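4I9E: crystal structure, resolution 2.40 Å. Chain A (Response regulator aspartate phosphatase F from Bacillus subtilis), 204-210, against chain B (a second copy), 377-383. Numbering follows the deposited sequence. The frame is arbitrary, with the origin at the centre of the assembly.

Chain A 204-210: ISHFQKA
Chain B (377-383) SLYEIEV

Chain A contributes one piece of a longer helix that runs on beyond both ends of the stretch. Its phi runs from -50° to -75° and psi from -37° to -48°, and the i to i+4 ladder is regular: Gln A208 N to Ile A204 O at 2.8 Å, Lys A209 N to Ser A205 O at 3.0 Å, Ala A210 N to His A206 O at 2.9 Å. Chain B answers with an irregular tail that ends in a carboxylate. Most of it is extended, from Ser B377 at -130/138 through Leu B378 at -73/134 and Tyr B379 at -85/109; Glu B380 then turns it with a left-handed 63/51, after which Ile B381 (-126/124) and Glu B382 (-77/136) extend again and Val B383 closes with phi 44. The register is set by one pair, Ser A205 CA and Val B383 CA, 6.5 Å apart.

The helix meets the tail through Ser A205, His A206 and Lys A209, a spacing that keeps them on one side, while Ile A204, Phe A207 and Ala A210 stay out of reach. His A206 is the hub. With chi1 -74° (m) and chi2 -83°, its CB sets out sideways, yet the ring ends close to the tail. His A206 CE1 lies 3.4 Å from Leu B378 CD1, an oblique approach, and 4.2 Å from Ile B381 CG2, which sits at the ring edge. His A206 CE1 is also 3.4 Å from Val B383 OXT, and Val B383 O lies over one ring face. Leu B378 (m, t) points its CB toward the helix; Ile B381 (chi1 m, chi2 -104°) does so too, although the end of its side chain leads away. The turn at Glu B380 thus lies between two residues that both reach the same imidazole, while Glu B380 itself stays clear of the helix.

Lys A209 (t, p, t, t) points its CB toward the tail and packs with its aliphatic part: Lys A209 CB is 3.7 Å from Val B383 O, Lys A209 CD is 4.4 Å from Val B383 CB, and Lys A209 CE is 4.4 Å from Glu B382 O. No salt bridge forms with the terminal carboxylate. Ser A205 (m) also points its CB toward the tail, but its OG is hydrogen-bonded elsewhere in the structure. Ser A205 O lies 3.4 Å from Val B383 O, two acceptors that cannot bond each other.

Val B383, modelled only to CB, has the most area covered, 74 Å², yet no hydrogen bond crosses between the modelled atoms. On the helix side His A206 (64 Å²) and Lys A209 (41 Å²) supply most of the covered area, out of 244 Å² for both sides.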

# COMPACT_ATOMS: atom_id res chain seq x y z
N ILE A 204 -1.97 -6.11 -19.60
CA ILE A 204 -1.76 -6.89 -20.84
C ILE A 204 -0.74 -6.26 -21.76
O ILE A 204 0.15 -6.95 -22.24
CB ILE A 204 -3.09 -7.15 -21.60
CG1 ILE A 204 -3.94 -8.17 -20.80
CG2 ILE A 204 -2.79 -7.72 -23.03
CD1 ILE A 204 -5.32 -8.41 -21.41
N SER A 205 -0.86 -4.95 -22.02
CA SER A 205 0.20 -4.18 -22.71
C SER A 205 1.60 -4.37 -22.10
O SER A 205 2.56 -4.47 -22.81
CB SER A 205 -0.15 -2.69 -22.67
OG SER A 205 -1.45 -2.54 -23.22
N HIS A 206 1.74 -4.36 -20.79
CA HIS A 206 3.08 -4.54 -20.17
C HIS A 206 3.55 -5.99 -20.22
O HIS A 206 4.76 -6.26 -20.41
CB HIS A 206 3.14 -3.93 -18.76
CG HIS A 206 3.18 -2.42 -18.78
ND1 HIS A 206 4.35 -1.72 -18.96
CD2 HIS A 206 2.21 -1.49 -18.70
CE1 HIS A 206 4.10 -0.43 -18.96
NE2 HIS A 206 2.80 -0.26 -18.82
N PHE A 207 2.61 -6.93 -20.05
CA PHE A 207 2.93 -8.34 -20.25
C PHE A 207 3.34 -8.61 -21.71
O PHE A 207 4.24 -9.41 -21.91
CB PHE A 207 1.76 -9.23 -19.87
CG PHE A 207 1.57 -9.38 -18.40
CD1 PHE A 207 2.64 -9.73 -17.57
CD2 PHE A 207 0.32 -9.20 -17.83
CE1 PHE A 207 2.45 -9.89 -16.20
CE2 PHE A 207 0.16 -9.35 -16.45
CZ PHE A 207 1.22 -9.68 -15.65
N GLN A 208 2.67 -7.98 -22.69
CA GLN A 208 3.02 -8.17 -24.10
C GLN A 208 4.38 -7.58 -24.40
O GLN A 208 5.18 -8.19 -25.05
CB GLN A 208 1.99 -7.57 -25.08
CG GLN A 208 0.57 -8.08 -24.97
CD GLN A 208 0.26 -9.29 -25.80
OE1 GLN A 208 -0.92 -9.48 -26.18
NE2 GLN A 208 1.27 -10.13 -26.10
N LYS A 209 4.63 -6.39 -23.90
CA LYS A 209 5.93 -5.76 -24.06
C LYS A 209 7.03 -6.66 -23.46
O LYS A 209 8.09 -6.88 -24.08
CB LYS A 209 5.88 -4.35 -23.43
CG LYS A 209 7.22 -3.62 -23.35
CD LYS A 209 7.87 -3.41 -24.73
CE LYS A 209 9.10 -2.53 -24.64
NZ LYS A 209 9.68 -2.34 -26.03
N ALA A 210 6.76 -7.21 -22.28
CA ALA A 210 7.73 -8.02 -21.56
C ALA A 210 8.02 -9.36 -22.33
O ALA A 210 9.17 -9.84 -22.37
CB ALA A 210 7.25 -8.30 -20.13
N SER B 377 -1.44 5.81 -13.78
CA SER B 377 -0.79 5.94 -15.07
C SER B 377 0.71 6.05 -14.90
O SER B 377 1.20 6.77 -14.05
CB SER B 377 -1.31 7.19 -15.83
OG SER B 377 -2.65 7.39 -15.53
N LEU B 378 1.44 5.36 -15.74
CA LEU B 378 2.88 5.52 -15.80
C LEU B 378 3.31 6.86 -16.46
O LEU B 378 2.80 7.27 -17.52
CB LEU B 378 3.51 4.33 -16.55
CG LEU B 378 3.33 3.01 -15.81
CD1 LEU B 378 4.18 2.01 -16.54
CD2 LEU B 378 3.75 3.11 -14.33
N TYR B 379 4.26 7.52 -15.82
CA TYR B 379 4.83 8.71 -16.40
C TYR B 379 5.98 8.35 -17.38
O TYR B 379 7.05 7.86 -16.93
CB TYR B 379 5.30 9.64 -15.32
CG TYR B 379 5.94 10.92 -15.79
CD1 TYR B 379 7.32 11.09 -15.73
CD2 TYR B 379 5.16 11.98 -16.26
CE1 TYR B 379 7.91 12.27 -16.14
CE2 TYR B 379 5.74 13.17 -16.67
CZ TYR B 379 7.12 13.31 -16.61
OH TYR B 379 7.72 14.48 -16.99
N GLU B 380 5.71 8.53 -18.69
CA GLU B 380 6.73 8.40 -19.75
C GLU B 380 7.33 7.01 -19.91
O GLU B 380 8.56 6.88 -19.93
CB GLU B 380 7.89 9.35 -19.47
CG GLU B 380 7.70 10.80 -19.88
CD GLU B 380 8.91 11.70 -19.51
OE1 GLU B 380 9.93 11.17 -18.97
OE2 GLU B 380 8.82 12.93 -19.76
N ILE B 381 6.52 5.97 -20.02
CA ILE B 381 7.07 4.62 -20.16
C ILE B 381 6.43 4.03 -21.41
O ILE B 381 5.21 4.01 -21.51
CB ILE B 381 6.81 3.76 -18.88
CG1 ILE B 381 7.30 4.53 -17.62
CG2 ILE B 381 7.33 2.30 -19.04
CD1 ILE B 381 8.59 4.08 -17.01
N GLU B 382 7.26 3.59 -22.35
CA GLU B 382 6.82 3.20 -23.69
C GLU B 382 6.19 1.85 -23.72
O GLU B 382 6.72 0.91 -23.15
CB GLU B 382 8.02 3.19 -24.67
CG GLU B 382 7.63 3.23 -26.18
CD GLU B 382 7.82 4.64 -26.79
OE1 GLU B 382 6.86 5.47 -26.75
OE2 GLU B 382 8.94 4.93 -27.28
N VAL B 383 5.08 1.76 -24.46
CA VAL B 383 4.24 0.56 -24.64
C VAL B 383 4.00 -0.17 -23.33
O VAL B 383 3.75 -1.36 -23.28
CB VAL B 383 4.79 -0.38 -25.71
OXT VAL B 383 4.02 0.43 -22.26